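2-oxoglutarate dehydrogenase E3 component (Thermus thermophilus, PDB 2YQU) probably uses NAD+ to reoxidise dihydrolipoyl groups of 2-oxoacid dehydrogenase complexes, working through one bound FAD per subunit. Local coordinates at residues Thr342-Ala347 with His401-Arg406; Asp207-Arg212 with Glu383-Val388; Thr54-Tyr59 with Trp186-Ala191. All blocks are in the same frame, centred on the assembly; numbering follows the deposited sequence.

How the contacts relate
Contacts 1 and 2 meet in the antiparallel sheet of the dimerisation domain, where strands 397-404 and 385-391 are neighbours. Their centres are about 9 Å apart. Contact 1 lies inside that domain and pairs two strands of the sheet. Contact 2 packs helix 208-221 against the sheet and so joins the nucleotide-binding part of the chain to the dimerisation domain. Contact 3 joins helices 45-63 and 177-188 of the nucleotide-binding part. It lies about 17 Å from contact 1 and 24 Å from contact 2, centre to centre. It closes first along the chain. The segments of contacts 1 and 2 then alternate. His343 of contact 1 touches Glu56 and Arg188 of contact 3.

Contact 1: Thr342-Ala347 with His401-Arg406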
ATOM      1  N   THR A 342      -0.680  -9.458 -10.400  1.00 15.25           N
ATOM      2  CA  THR A 342      -1.919 -10.214 -10.368  1.00 15.55           C
ATOM      3  C   THR A 342      -2.689  -9.834  -9.100  1.00 16.02           C
ATOM      4  O   THR A 342      -2.270  -8.972  -8.337  1.00 16.41           O
ATOM      5  CB  THR A 342      -1.593 -11.726 -10.369  1.00 15.47           C
ATOM      6  OG1 THR A 342      -0.566 -11.993  -9.405  1.00 14.95           O
ATOM      7  CG2 THR A 342      -0.978 -12.175 -11.711  1.00 15.21           C
ATOM      8  N   HIS A 343      -3.841 -10.449  -8.903  1.00 16.59           N
ATOM      9  CA  HIS A 343      -4.553 -10.380  -7.629  1.00 17.12           C
ATOM     10  C   HIS A 343      -4.807 -11.820  -7.206  1.00 17.16           C
ATOM     11  O   HIS A 343      -5.551 -12.528  -7.873  1.00 17.75           O
ATOM     12  CB  HIS A 343      -5.867  -9.607  -7.755  1.00 17.51           C
ATOM     13  CG  HIS A 343      -6.648  -9.534  -6.477  1.00 19.99           C
ATOM     14  ND1 HIS A 343      -6.742  -8.380  -5.726  1.00 24.09           N
ATOM     15  CD2 HIS A 343      -7.363 -10.472  -5.816  1.00 23.05           C
ATOM     16  CE1 HIS A 343      -7.485  -8.614  -4.658  1.00 24.77           C
ATOM     17  NE2 HIS A 343      -7.873  -9.877  -4.688  1.00 22.73           N
ATOM     18  N   PRO A 344      -4.179 -12.283  -6.127  1.00 16.46           N
ATOM     19  CA  PRO A 344      -3.344 -11.473  -5.230  1.00 15.65           C
ATOM     20  C   PRO A 344      -2.023 -11.056  -5.869  1.00 15.31           C
ATOM     21  O   PRO A 344      -1.588 -11.690  -6.825  1.00 15.03           O
ATOM     22  CB  PRO A 344      -3.069 -12.440  -4.077  1.00 15.85           C
ATOM     23  CG  PRO A 344      -3.119 -13.787  -4.701  1.00 16.19           C
ATOM     24  CD  PRO A 344      -4.216 -13.693  -5.711  1.00 16.54           C
ATOM     25  N   GLU A 345      -1.395 -10.006  -5.344  1.00 14.44           N
ATOM     26  CA  GLU A 345      -0.024  -9.690  -5.723  1.00 14.46           C
ATOM     27  C   GLU A 345       0.931 -10.697  -5.086  1.00 14.00           C
ATOM     28  O   GLU A 345       0.604 -11.370  -4.114  1.00 13.70           O
ATOM     29  CB  GLU A 345       0.347  -8.240  -5.361  1.00 14.06           C
ATOM     30  CG  GLU A 345      -0.497  -7.232  -6.130  1.00 14.84           C
ATOM     31  CD  GLU A 345      -0.094  -5.773  -5.990  1.00 15.18           C
ATOM     32  OE1 GLU A 345       0.788  -5.408  -5.179  1.00 13.54           O
ATOM     33  OE2 GLU A 345      -0.684  -4.963  -6.725  1.00 16.79           O
ATOM     34  N   ILE A 346       2.107 -10.814  -5.684  1.00 14.41           N
ATOM     35  CA  ILE A 346       3.141 -11.740  -5.252  1.00 14.34           C
ATOM     36  C   ILE A 346       4.414 -10.914  -5.227  1.00 14.36           C
ATOM     37  O   ILE A 346       4.684 -10.175  -6.175  1.00 14.13           O
ATOM     38  CB  ILE A 346       3.240 -12.908  -6.260  1.00 14.63           C
ATOM     39  CG1 ILE A 346       1.853 -13.536  -6.504  1.00 15.30           C
ATOM     40  CG2 ILE A 346       4.220 -13.943  -5.793  1.00 15.24           C
ATOM     41  CD1 ILE A 346       1.785 -14.462  -7.674  1.00 16.79           C
ATOM     42  N   ALA A 347       5.204 -11.006  -4.170  1.00 14.55           N
ATOM     43  CA  ALA A 347       6.411 -10.175  -4.100  1.00 14.65           C
ATOM     44  C   ALA A 347       7.574 -10.765  -3.308  1.00 14.80           C
ATOM     45  O   ALA A 347       7.403 -11.631  -2.459  1.00 15.09           O
ATOM     46  CB  ALA A 347       6.064  -8.796  -3.577  1.00 14.86           C
ATOM     47  N   HIS A 401       8.925 -11.443   1.972  1.00 14.72           N
ATOM     48  CA  HIS A 401       8.264 -12.140   0.885  1.00 15.42           C
ATOM     49  C   HIS A 401       6.789 -12.311   1.207  1.00 15.32           C
ATOM     50  O   HIS A 401       6.413 -12.508   2.358  1.00 15.60           O
ATOM     51  CB  HIS A 401       8.878 -13.524   0.688  1.00 15.86           C
ATOM     52  CG  HIS A 401      10.370 -13.529   0.557  1.00 18.56           C
ATOM     53  ND1 HIS A 401      11.013 -14.287  -0.387  1.00 25.45           N
ATOM     54  CD2 HIS A 401      11.348 -12.922   1.272  1.00 21.75           C
ATOM     55  CE1 HIS A 401      12.319 -14.131  -0.264  1.00 25.67           C
ATOM     56  NE2 HIS A 401      12.548 -13.291   0.724  1.00 20.47           N
ATOM     57  N   GLY A 402       5.945 -12.259   0.194  1.00 14.83           N
ATOM     58  CA  GLY A 402       4.538 -12.405   0.455  1.00 14.63           C
ATOM     59  C   GLY A 402       3.699 -12.686  -0.750  1.00 14.36           C
ATOM     60  O   GLY A 402       4.145 -12.589  -1.891  1.00 14.41           O
ATOM     61  N   ILE A 403       2.469 -13.066  -0.460  1.00 14.11           N
ATOM     62  CA  ILE A 403       1.424 -13.193  -1.453  1.00 13.55           C
ATOM     63  C   ILE A 403       0.109 -12.776  -0.808  1.00 13.77           C
ATOM     64  O   ILE A 403      -0.198 -13.186   0.313  1.00 13.10           O
ATOM     65  CB  ILE A 403       1.357 -14.630  -2.014  1.00 13.84           C
ATOM     66  CG1 ILE A 403       0.203 -14.756  -3.013  1.00 13.53           C
ATOM     67  CG2 ILE A 403       1.249 -15.672  -0.891  1.00 13.72           C
ATOM     68  CD1 ILE A 403       0.210 -16.062  -3.781  1.00 13.65           C
ATOM     69  N   GLY A 404      -0.646 -11.946  -1.513  1.00 13.61           N
ATOM     70  CA  GLY A 404      -1.916 -11.453  -1.012  1.00 13.68           C
ATOM     71  C   GLY A 404      -2.331 -10.164  -1.677  1.00 13.16           C
ATOM     72  O   GLY A 404      -1.586  -9.579  -2.458  1.00 12.92           O
ATOM     73  N   ALA A 405      -3.548  -9.745  -1.376  1.00 13.37           N
ATOM     74  CA  ALA A 405      -4.105  -8.502  -1.881  1.00 13.63           C
ATOM     75  C   ALA A 405      -3.137  -7.360  -1.600  1.00 13.67           C
ATOM     76  O   ALA A 405      -2.712  -7.174  -0.482  1.00 13.83           O
ATOM     77  CB  ALA A 405      -5.451  -8.243  -1.218  1.00 13.77           C
ATOM     78  N   ARG A 406      -2.732  -6.656  -2.650  1.00 13.73           N
ATOM     79  CA  ARG A 406      -1.886  -5.468  -2.533  1.00 14.05           C
ATOM     80  C   ARG A 406      -0.544  -5.691  -1.818  1.00 13.02           C
ATOM     81  O   ARG A 406       0.037  -4.755  -1.296  1.00 12.32           O
ATOM     82  CB  ARG A 406      -2.690  -4.340  -1.881  1.00 14.93           C
ATOM     83  CG  ARG A 406      -3.915  -3.987  -2.721  1.00 17.62           C
ATOM     84  CD  ARG A 406      -5.056  -3.408  -1.973  1.00 21.86           C
ATOM     85  NE  ARG A 406      -6.213  -3.287  -2.854  1.00 24.90           N
ATOM     86  CZ  ARG A 406      -7.363  -2.737  -2.504  1.00 26.59           C
ATOM     87  NH1 ARG A 406      -7.530  -2.247  -1.284  1.00 28.35           N
ATOM     88  NH2 ARG A 406      -8.359  -2.673  -3.380  1.00 27.45           N
TER
HETATM   89  O   HOH W   1       8.959 -14.152  -2.620  1.00 15.20           O
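Ile403 holds CG1 anti to its backbone N (chi1 177°), while Ile346 holds CG1 anti to its carbonyl carbon (chi1 -52°). The two side chains lie side by side and point the same way, with Ile346 CG1 4.0 Å from Ile403 CG1. Pro344 adds its ring to this apolar patch. It follows a cis peptide bond, and Pro344 CG comes to 3.9 Å from Ile403 CG1. Packing is tight beside it: Pro344 CB is 3.4 Å from Gly404 CA. The backbone angles of Gly404 would press a side chain against the preceding carbonyl oxygen.

The backbones form an antiparallel pair in the sheet of the dimerisation domain. Glu345 with Gly404 and Ala347 with Gly402 are hydrogen-bonded pairs, and Ile346 with Ile403 is the non-hydrogen-bonded pair between them. Gly404 N donates to Glu345 O at 2.9 Å, and the return bond from Glu345 N to Gly404 O is weak. Ala347 N reaches Gly402 O at 3.0 Å. Gly402 N gives the matching bond to Ala347 O at 3.1 Å. A water also donates to Ala347 O and bridges it to His401 ND1, while His401 NE2 bonds to Tyr351 O.

The Glu345 side chain leaves on the other face of the sheet from the two isoleucines. It runs extended past the Arg406 backbone, with Glu345 CD 3.9 Å from Arg406 CA. Glu345 OE2 makes a salt bridge to Arg375 of the second subunit, and OE1 takes a weak bond from Gly408 N. At the loop end, His343 CE1 lies 4.0 Å from Ala405 CB.

Contact 2: Asp207-Arg212 with Glu383-Val388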
ATOM      1  N   ASP A 207      10.592 -16.562  -3.581  1.00 16.53           N
ATOM      2  CA  ASP A 207      10.810 -17.564  -2.548  1.00 16.80           C
ATOM      3  C   ASP A 207       9.947 -18.781  -2.847  1.00 16.99           C
ATOM      4  O   ASP A 207       8.807 -18.639  -3.285  1.00 16.75           O
ATOM      5  CB  ASP A 207      10.442 -16.964  -1.199  1.00 16.34           C
ATOM      6  CG  ASP A 207      10.730 -17.881  -0.034  1.00 15.54           C
ATOM      7  OD1 ASP A 207       9.864 -18.698   0.306  1.00 16.57           O
ATOM      8  OD2 ASP A 207      11.784 -17.832   0.629  1.00 15.92           O
ATOM      9  N   LEU A 208      10.497 -19.971  -2.620  1.00 17.36           N
ATOM     10  CA  LEU A 208       9.842 -21.210  -3.033  1.00 18.25           C
ATOM     11  C   LEU A 208       8.451 -21.323  -2.430  1.00 17.84           C
ATOM     12  O   LEU A 208       7.528 -21.752  -3.102  1.00 17.58           O
ATOM     13  CB  LEU A 208      10.676 -22.439  -2.648  1.00 18.77           C
ATOM     14  CG  LEU A 208      11.364 -23.259  -3.743  1.00 21.72           C
ATOM     15  CD1 LEU A 208      12.086 -22.390  -4.747  1.00 23.99           C
ATOM     16  CD2 LEU A 208      12.345 -24.261  -3.123  1.00 22.44           C
ATOM     17  N   GLU A 209       8.316 -20.948  -1.163  1.00 18.01           N
ATOM     18  CA  GLU A 209       7.015 -20.965  -0.480  1.00 18.29           C
ATOM     19  C   GLU A 209       5.965 -20.123  -1.218  1.00 17.91           C
ATOM     20  O   GLU A 209       4.812 -20.522  -1.367  1.00 17.34           O
ATOM     21  CB  GLU A 209       7.178 -20.441   0.949  1.00 18.90           C
ATOM     22  CG  GLU A 209       6.202 -21.012   1.955  1.00 20.84           C
ATOM     23  CD  GLU A 209       6.701 -20.853   3.376  1.00 22.10           C
ATOM     24  OE1 GLU A 209       7.032 -19.711   3.762  1.00 18.67           O
ATOM     25  OE2 GLU A 209       6.762 -21.874   4.111  1.00 25.62           O
ATOM     26  N   VAL A 210       6.390 -18.951  -1.677  1.00 17.32           N
ATOM     27  CA  VAL A 210       5.532 -18.021  -2.404  1.00 17.22           C
ATOM     28  C   VAL A 210       5.173 -18.555  -3.795  1.00 17.34           C
ATOM     29  O   VAL A 210       4.030 -18.454  -4.219  1.00 17.27           O
ATOM     30  CB  VAL A 210       6.221 -16.641  -2.491  1.00 17.16           C
ATOM     31  CG1 VAL A 210       5.495 -15.708  -3.431  1.00 15.95           C
ATOM     32  CG2 VAL A 210       6.313 -16.028  -1.108  1.00 17.50           C
ATOM     33  N   SER A 211       6.151 -19.117  -4.500  1.00 17.35           N
ATOM     34  CA  SER A 211       5.909 -19.793  -5.780  1.00 17.71           C
ATOM     35  C   SER A 211       4.849 -20.879  -5.639  1.00 18.00           C
ATOM     36  O   SER A 211       3.918 -20.964  -6.434  1.00 16.85           O
ATOM     37  CB  SER A 211       7.207 -20.411  -6.310  1.00 18.32           C
ATOM     38  OG  SER A 211       8.057 -19.421  -6.859  1.00 19.63           O
ATOM     39  N   ARG A 212       4.977 -21.690  -4.594  1.00 18.14           N
ATOM     40  CA  ARG A 212       4.029 -22.779  -4.355  1.00 18.69           C
ATOM     41  C   ARG A 212       2.638 -22.227  -4.079  1.00 18.14           C
ATOM     42  O   ARG A 212       1.650 -22.733  -4.605  1.00 17.39           O
ATOM     43  CB  ARG A 212       4.482 -23.658  -3.190  1.00 18.90           C
ATOM     44  CG  ARG A 212       5.610 -24.600  -3.539  1.00 21.63           C
ATOM     45  CD  ARG A 212       5.786 -25.769  -2.579  1.00 24.81           C
ATOM     46  NE  ARG A 212       7.168 -26.242  -2.632  1.00 27.99           N
ATOM     47  CZ  ARG A 212       8.181 -25.719  -1.946  1.00 28.68           C
ATOM     48  NH1 ARG A 212       7.991 -24.718  -1.089  1.00 29.38           N
ATOM     49  NH2 ARG A 212       9.398 -26.220  -2.100  1.00 29.83           N
ATOM     50  N   GLU A 383      -6.893 -15.124   2.065  1.00 21.59           N
ATOM     51  CA  GLU A 383      -5.740 -15.906   1.631  1.00 21.09           C
ATOM     52  C   GLU A 383      -4.496 -15.040   1.482  1.00 19.69           C
ATOM     53  O   GLU A 383      -4.575 -13.903   1.025  1.00 19.43           O
ATOM     54  CB  GLU A 383      -6.018 -16.581   0.282  1.00 22.03           C
ATOM     55  CG  GLU A 383      -7.066 -17.685   0.295  1.00 24.76           C
ATOM     56  CD  GLU A 383      -6.754 -18.810   1.271  1.00 28.54           C
ATOM     57  OE1 GLU A 383      -5.664 -19.431   1.174  1.00 30.73           O
ATOM     58  OE2 GLU A 383      -7.615 -19.078   2.137  1.00 31.83           O
ATOM     59  N   GLY A 384      -3.352 -15.609   1.837  1.00 18.11           N
ATOM     60  CA  GLY A 384      -2.073 -14.950   1.693  1.00 17.01           C
ATOM     61  C   GLY A 384      -1.307 -14.872   2.988  1.00 16.29           C
ATOM     62  O   GLY A 384      -1.815 -15.219   4.053  1.00 14.86           O
ATOM     63  N   PHE A 385      -0.064 -14.420   2.886  1.00 15.52           N
ATOM     64  CA  PHE A 385       0.778 -14.203   4.055  1.00 15.36           C
ATOM     65  C   PHE A 385       1.921 -13.266   3.707  1.00 14.62           C
ATOM     66  O   PHE A 385       2.204 -13.018   2.539  1.00 14.65           O
ATOM     67  CB  PHE A 385       1.356 -15.535   4.557  1.00 15.18           C
ATOM     68  CG  PHE A 385       2.305 -16.194   3.578  1.00 15.46           C
ATOM     69  CD1 PHE A 385       3.665 -15.881   3.585  1.00 16.57           C
ATOM     70  CD2 PHE A 385       1.840 -17.132   2.666  1.00 15.85           C
ATOM     71  CE1 PHE A 385       4.540 -16.486   2.684  1.00 17.10           C
ATOM     72  CE2 PHE A 385       2.711 -17.745   1.762  1.00 15.89           C
ATOM     73  CZ  PHE A 385       4.061 -17.421   1.775  1.00 16.22           C
ATOM     74  N   ILE A 386       2.560 -12.731   4.737  1.00 14.47           N
ATOM     75  CA  ILE A 386       3.867 -12.094   4.586  1.00 14.33           C
ATOM     76  C   ILE A 386       4.841 -12.769   5.545  1.00 14.22           C
ATOM     77  O   ILE A 386       4.488 -13.102   6.672  1.00 14.10           O
ATOM     78  CB  ILE A 386       3.801 -10.565   4.841  1.00 13.80           C
ATOM     79  CG1 ILE A 386       2.949  -9.883   3.766  1.00 13.51           C
ATOM     80  CG2 ILE A 386       5.217  -9.956   4.849  1.00 14.18           C
ATOM     81  CD1 ILE A 386       2.656  -8.422   4.039  1.00 14.06           C
ATOM     82  N   LYS A 387       6.063 -12.958   5.066  1.00 14.43           N
ATOM     83  CA  LYS A 387       7.116 -13.651   5.766  1.00 15.02           C
ATOM     84  C   LYS A 387       8.331 -12.726   5.830  1.00 15.05           C
ATOM     85  O   LYS A 387       8.754 -12.177   4.810  1.00 15.93           O
ATOM     86  CB  LYS A 387       7.425 -14.943   5.004  1.00 15.31           C
ATOM     87  CG  LYS A 387       8.717 -15.618   5.333  1.00 16.75           C
ATOM     88  CD  LYS A 387       8.730 -17.063   4.845  1.00 15.70           C
ATOM     89  CE  LYS A 387       9.209 -17.188   3.398  1.00 15.90           C
ATOM     90  NZ  LYS A 387       9.336 -18.625   2.965  1.00 15.97           N
ATOM     91  N   VAL A 388       8.866 -12.536   7.029  1.00 14.90           N
ATOM     92  CA  VAL A 388      10.100 -11.795   7.246  1.00 14.90           C
ATOM     93  C   VAL A 388      11.215 -12.768   7.639  1.00 15.08           C
ATOM     94  O   VAL A 388      11.045 -13.598   8.527  1.00 14.79           O
ATOM     95  CB  VAL A 388       9.922 -10.717   8.334  1.00 15.06           C
ATOM     96  CG1 VAL A 388      11.272 -10.068   8.709  1.00 14.51           C
ATOM     97  CG2 VAL A 388       8.916  -9.661   7.883  1.00 14.84           C
TER
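Val210 and Phe385 mark where the two backbones come nearest, with Val210 CA 8.9 Å from Phe385 CA. Helix 208-212 and strand 385-388 run almost antiparallel, at 170°, with their axes 10.6 Å apart. This is helix-on-sheet packing. The helix belongs to a beta-alpha-beta crossover of the nucleotide-binding part, between strands 192-196 and 224-226. The strand belongs to the sheet of the dimerisation domain.

Phe385 and Lys387 both point toward the helix. Phe385 holds CG between its backbone N and carbonyl carbon (chi1 65°), and the ring reaches out to the helix. Its far end makes the contact, with Phe385 CZ 3.9 Å from Val210 CG2 and 4.2 Å from Glu209 CG. The Glu209 carboxylate stands nearly perpendicular to this ring. Lys367 adds a cation-pi contact to Phe385.

Beside the ring lies a salt-bridge network. The Lys387 chain is bent, and its NZ lies between two acids at the start of the helix. Asp207 is the N-cap. Its OD1 accepts from Glu209 N at 3.1 Å and from Lys387 NZ at 2.7 Å, and the two donors come from opposite faces of the carboxylate. Asp207 OD2 takes a further bond from Glu353 N, and Glu353 OE2 pairs with Lys387 NZ. Three acids around one amine would probably favour its charged form. An alanine in place of Asp207 would probably leave Glu209 N without its cap, Glu353 N without that acceptor and Lys387 short of one counter-charge. The remaining salt bridge within the contact joins Lys387 NZ to Glu209 OE1 at 2.7 Å, with the nitrogen 56° out of the carboxylate plane.

Contact 3: Thr54-Tyr59 with Trp186-Ala191; sequences TTERIY and WHRLGA
Arg188 packs tightly against Thr55, Glu56 and Tyr59, one side of the helix that carries them. Its chain is extended from CG to NE. Arg188 CG lies over one face of the Tyr59 ring, 4.1 Å from the ring centroid, a CH-pi contact. Further out, Arg188 NH1 donates to Thr55 OG1 at 3.1 Å. The bond is nearly straight (164°) and lies in the guanidinium plane. Thr55 OG1 also bonds to Leu51 O. Glu56 CB covers one face of the guanidinium. Leu189 CD2 touches Thr55 CG2 at 3.9 Å.

Two pairs are looser. Tyr59 OH and His187 NE2 are 3.6 Å apart without a hydrogen bond, and NE2 bonds to Gln221 O. Leu189 CD2 is 4.4 Å from Ile58 CG2. The solvent side is at exposed Gly190, whose positive phi belongs to the Schellman motif ending helix 177-188.

Helix 45-63 starts at Cys45 of the Cys40-Cys45 disulfide and carries FAD-binding Lys49. Helix 177-188 follows the glycine-rich turn predicted to bind NAD(+), so the contact joins the FAD and NAD(+) sides. Leu189 also touches Leu80 of helix 77-102, and Arg188 packs on His343 before strand 345-350.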
ATOM      1  N   THR A  54      -7.547  -2.864 -14.611  1.00 15.46           N
ATOM      2  CA  THR A  54      -8.903  -2.766 -15.146  1.00 15.55           C
ATOM      3  C   THR A  54      -9.600  -4.114 -15.202  1.00 15.63           C
ATOM      4  O   THR A  54     -10.769  -4.207 -14.851  1.00 15.28           O
ATOM      5  CB  THR A  54      -8.922  -2.101 -16.547  1.00 15.75           C
ATOM      6  OG1 THR A  54      -7.930  -2.689 -17.402  1.00 15.87           O
ATOM      7  CG2 THR A  54      -8.546  -0.631 -16.453  1.00 15.51           C
ATOM      8  N   THR A  55      -8.895  -5.158 -15.636  1.00 15.84           N
ATOM      9  CA  THR A  55      -9.514  -6.484 -15.704  1.00 15.65           C
ATOM     10  C   THR A  55      -9.789  -7.003 -14.312  1.00 15.99           C
ATOM     11  O   THR A  55     -10.740  -7.742 -14.112  1.00 15.58           O
ATOM     12  CB  THR A  55      -8.668  -7.516 -16.481  1.00 15.79           C
ATOM     13  OG1 THR A  55      -7.328  -7.556 -15.973  1.00 15.08           O
ATOM     14  CG2 THR A  55      -8.550  -7.127 -17.947  1.00 15.29           C
ATOM     15  N   GLU A  56      -8.964  -6.615 -13.344  1.00 16.42           N
ATOM     16  CA  GLU A  56      -9.180  -7.061 -11.975  1.00 17.46           C
ATOM     17  C   GLU A  56     -10.540  -6.578 -11.464  1.00 17.23           C
ATOM     18  O   GLU A  56     -11.269  -7.345 -10.847  1.00 17.20           O
ATOM     19  CB  GLU A  56      -8.069  -6.570 -11.046  1.00 18.37           C
ATOM     20  CG  GLU A  56      -8.041  -7.290  -9.708  1.00 20.88           C
ATOM     21  CD  GLU A  56      -8.423  -6.401  -8.549  1.00 25.96           C
ATOM     22  OE1 GLU A  56      -7.623  -6.296  -7.590  1.00 29.11           O
ATOM     23  OE2 GLU A  56      -9.523  -5.807  -8.591  1.00 28.90           O
ATOM     24  N   ARG A  57     -10.866  -5.313 -11.725  1.00 17.45           N
ATOM     25  CA  ARG A  57     -12.157  -4.739 -11.316  1.00 17.64           C
ATOM     26  C   ARG A  57     -13.304  -5.455 -12.018  1.00 17.15           C
ATOM     27  O   ARG A  57     -14.316  -5.785 -11.404  1.00 16.80           O
ATOM     28  CB  ARG A  57     -12.221  -3.243 -11.649  1.00 18.22           C
ATOM     29  CG  ARG A  57     -11.826  -2.331 -10.518  1.00 21.59           C
ATOM     30  CD  ARG A  57     -10.360  -2.316 -10.236  1.00 24.99           C
ATOM     31  NE  ARG A  57     -10.030  -2.703  -8.860  1.00 28.31           N
ATOM     32  CZ  ARG A  57      -8.789  -2.949  -8.432  1.00 29.57           C
ATOM     33  NH1 ARG A  57      -8.585  -3.295  -7.165  1.00 29.31           N
ATOM     34  NH2 ARG A  57      -7.745  -2.874  -9.267  1.00 29.50           N
ATOM     35  N   ILE A  58     -13.134  -5.676 -13.314  1.00 16.94           N
ATOM     36  CA  ILE A  58     -14.125  -6.383 -14.123  1.00 17.11           C
ATOM     37  C   ILE A  58     -14.360  -7.788 -13.568  1.00 17.63           C
ATOM     38  O   ILE A  58     -15.508  -8.199 -13.376  1.00 17.61           O
ATOM     39  CB  ILE A  58     -13.666  -6.420 -15.601  1.00 17.03           C
ATOM     40  CG1 ILE A  58     -13.822  -5.037 -16.218  1.00 16.84           C
ATOM     41  CG2 ILE A  58     -14.458  -7.452 -16.422  1.00 16.92           C
ATOM     42  CD1 ILE A  58     -13.017  -4.828 -17.468  1.00 16.80           C
ATOM     43  N   TYR A  59     -13.275  -8.498 -13.278  1.00 18.12           N
ATOM     44  CA  TYR A  59     -13.343  -9.879 -12.828  1.00 19.21           C
ATOM     45  C   TYR A  59     -14.084  -9.970 -11.500  1.00 19.63           C
ATOM     46  O   TYR A  59     -14.935 -10.840 -11.335  1.00 19.78           O
ATOM     47  CB  TYR A  59     -11.937 -10.467 -12.680  1.00 19.53           C
ATOM     48  CG  TYR A  59     -11.885 -11.972 -12.485  1.00 21.54           C
ATOM     49  CD1 TYR A  59     -12.500 -12.840 -13.387  1.00 23.85           C
ATOM     50  CD2 TYR A  59     -11.204 -12.527 -11.405  1.00 24.68           C
ATOM     51  CE1 TYR A  59     -12.448 -14.226 -13.212  1.00 25.45           C
ATOM     52  CE2 TYR A  59     -11.138 -13.909 -11.224  1.00 26.33           C
ATOM     53  CZ  TYR A  59     -11.762 -14.752 -12.132  1.00 27.15           C
ATOM     54  OH  TYR A  59     -11.705 -16.121 -11.960  1.00 30.81           O
ATOM     55  N   TRP A 186      -6.179 -12.340 -19.645  1.00 15.74           N
ATOM     56  CA  TRP A 186      -7.111 -12.923 -20.610  1.00 16.04           C
ATOM     57  C   TRP A 186      -8.026 -13.952 -19.953  1.00 16.29           C
ATOM     58  O   TRP A 186      -9.191 -14.093 -20.352  1.00 16.60           O
ATOM     59  CB  TRP A 186      -6.344 -13.471 -21.824  1.00 16.17           C
ATOM     60  CG  TRP A 186      -5.709 -12.347 -22.590  1.00 16.33           C
ATOM     61  CD1 TRP A 186      -4.383 -12.026 -22.624  1.00 16.61           C
ATOM     62  CD2 TRP A 186      -6.382 -11.345 -23.353  1.00 15.61           C
ATOM     63  NE1 TRP A 186      -4.189 -10.905 -23.394  1.00 16.53           N
ATOM     64  CE2 TRP A 186      -5.401 -10.464 -23.851  1.00 16.11           C
ATOM     65  CE3 TRP A 186      -7.721 -11.109 -23.686  1.00 16.22           C
ATOM     66  CZ2 TRP A 186      -5.716  -9.369 -24.663  1.00 16.85           C
ATOM     67  CZ3 TRP A 186      -8.035 -10.020 -24.489  1.00 16.47           C
ATOM     68  CH2 TRP A 186      -7.036  -9.165 -24.970  1.00 17.59           C
ATOM     69  N   HIS A 187      -7.529 -14.623 -18.915  1.00 16.31           N
ATOM     70  CA  HIS A 187      -8.356 -15.529 -18.121  1.00 16.64           C
ATOM     71  C   HIS A 187      -9.538 -14.781 -17.491  1.00 16.36           C
ATOM     72  O   HIS A 187     -10.670 -15.273 -17.482  1.00 15.95           O
ATOM     73  CB  HIS A 187      -7.531 -16.210 -17.036  1.00 16.79           C
ATOM     74  CG  HIS A 187      -8.364 -16.946 -16.036  1.00 18.33           C
ATOM     75  ND1 HIS A 187      -9.068 -18.087 -16.352  1.00 20.52           N
ATOM     76  CD2 HIS A 187      -8.648 -16.673 -14.743  1.00 20.06           C
ATOM     77  CE1 HIS A 187      -9.734 -18.498 -15.286  1.00 20.59           C
ATOM     78  NE2 HIS A 187      -9.495 -17.657 -14.296  1.00 21.20           N
ATOM     79  N   ARG A 188      -9.268 -13.585 -16.976  1.00 16.30           N
ATOM     80  CA  ARG A 188     -10.309 -12.747 -16.393  1.00 16.01           C
ATOM     81  C   ARG A 188     -11.402 -12.382 -17.393  1.00 16.24           C
ATOM     82  O   ARG A 188     -12.534 -12.123 -17.001  1.00 16.92           O
ATOM     83  CB  ARG A 188      -9.703 -11.461 -15.855  1.00 16.10           C
ATOM     84  CG  ARG A 188      -8.885 -11.649 -14.632  1.00 15.46           C
ATOM     85  CD  ARG A 188      -8.041 -10.439 -14.318  1.00 15.41           C
ATOM     86  NE  ARG A 188      -7.390 -10.563 -13.021  1.00 14.92           N
ATOM     87  CZ  ARG A 188      -6.524  -9.678 -12.545  1.00 13.65           C
ATOM     88  NH1 ARG A 188      -6.232  -8.586 -13.236  1.00 14.71           N
ATOM     89  NH2 ARG A 188      -5.972  -9.875 -11.351  1.00 13.91           N
ATOM     90  N   LEU A 189     -11.046 -12.325 -18.673  1.00 16.27           N
ATOM     91  CA  LEU A 189     -11.982 -11.951 -19.729  1.00 16.62           C
ATOM     92  C   LEU A 189     -12.649 -13.159 -20.402  1.00 17.19           C
ATOM     93  O   LEU A 189     -13.392 -12.996 -21.371  1.00 18.06           O
ATOM     94  CB  LEU A 189     -11.257 -11.090 -20.769  1.00 16.27           C
ATOM     95  CG  LEU A 189     -10.651  -9.794 -20.203  1.00 16.89           C
ATOM     96  CD1 LEU A 189      -9.996  -8.989 -21.298  1.00 16.89           C
ATOM     97  CD2 LEU A 189     -11.694  -8.946 -19.477  1.00 16.91           C
ATOM     98  N   GLY A 190     -12.386 -14.355 -19.887  1.00 17.35           N
ATOM     99  CA  GLY A 190     -13.113 -15.551 -20.296  1.00 17.51           C
ATOM    100  C   GLY A 190     -12.287 -16.594 -21.022  1.00 17.86           C
ATOM    101  O   GLY A 190     -12.815 -17.630 -21.435  1.00 17.50           O
ATOM    102  N   ALA A 191     -10.995 -16.326 -21.203  1.00 18.07           N
ATOM    103  CA  ALA A 191     -10.114 -17.267 -21.883  1.00 18.15           C
ATOM    104  C   ALA A 191      -9.845 -18.469 -20.987  1.00 18.04           C
ATOM    105  O   ALA A 191      -9.684 -18.334 -19.769  1.00 18.14           O
ATOM    106  CB  ALA A 191      -8.794 -16.587 -22.278  1.00 17.70           C
TER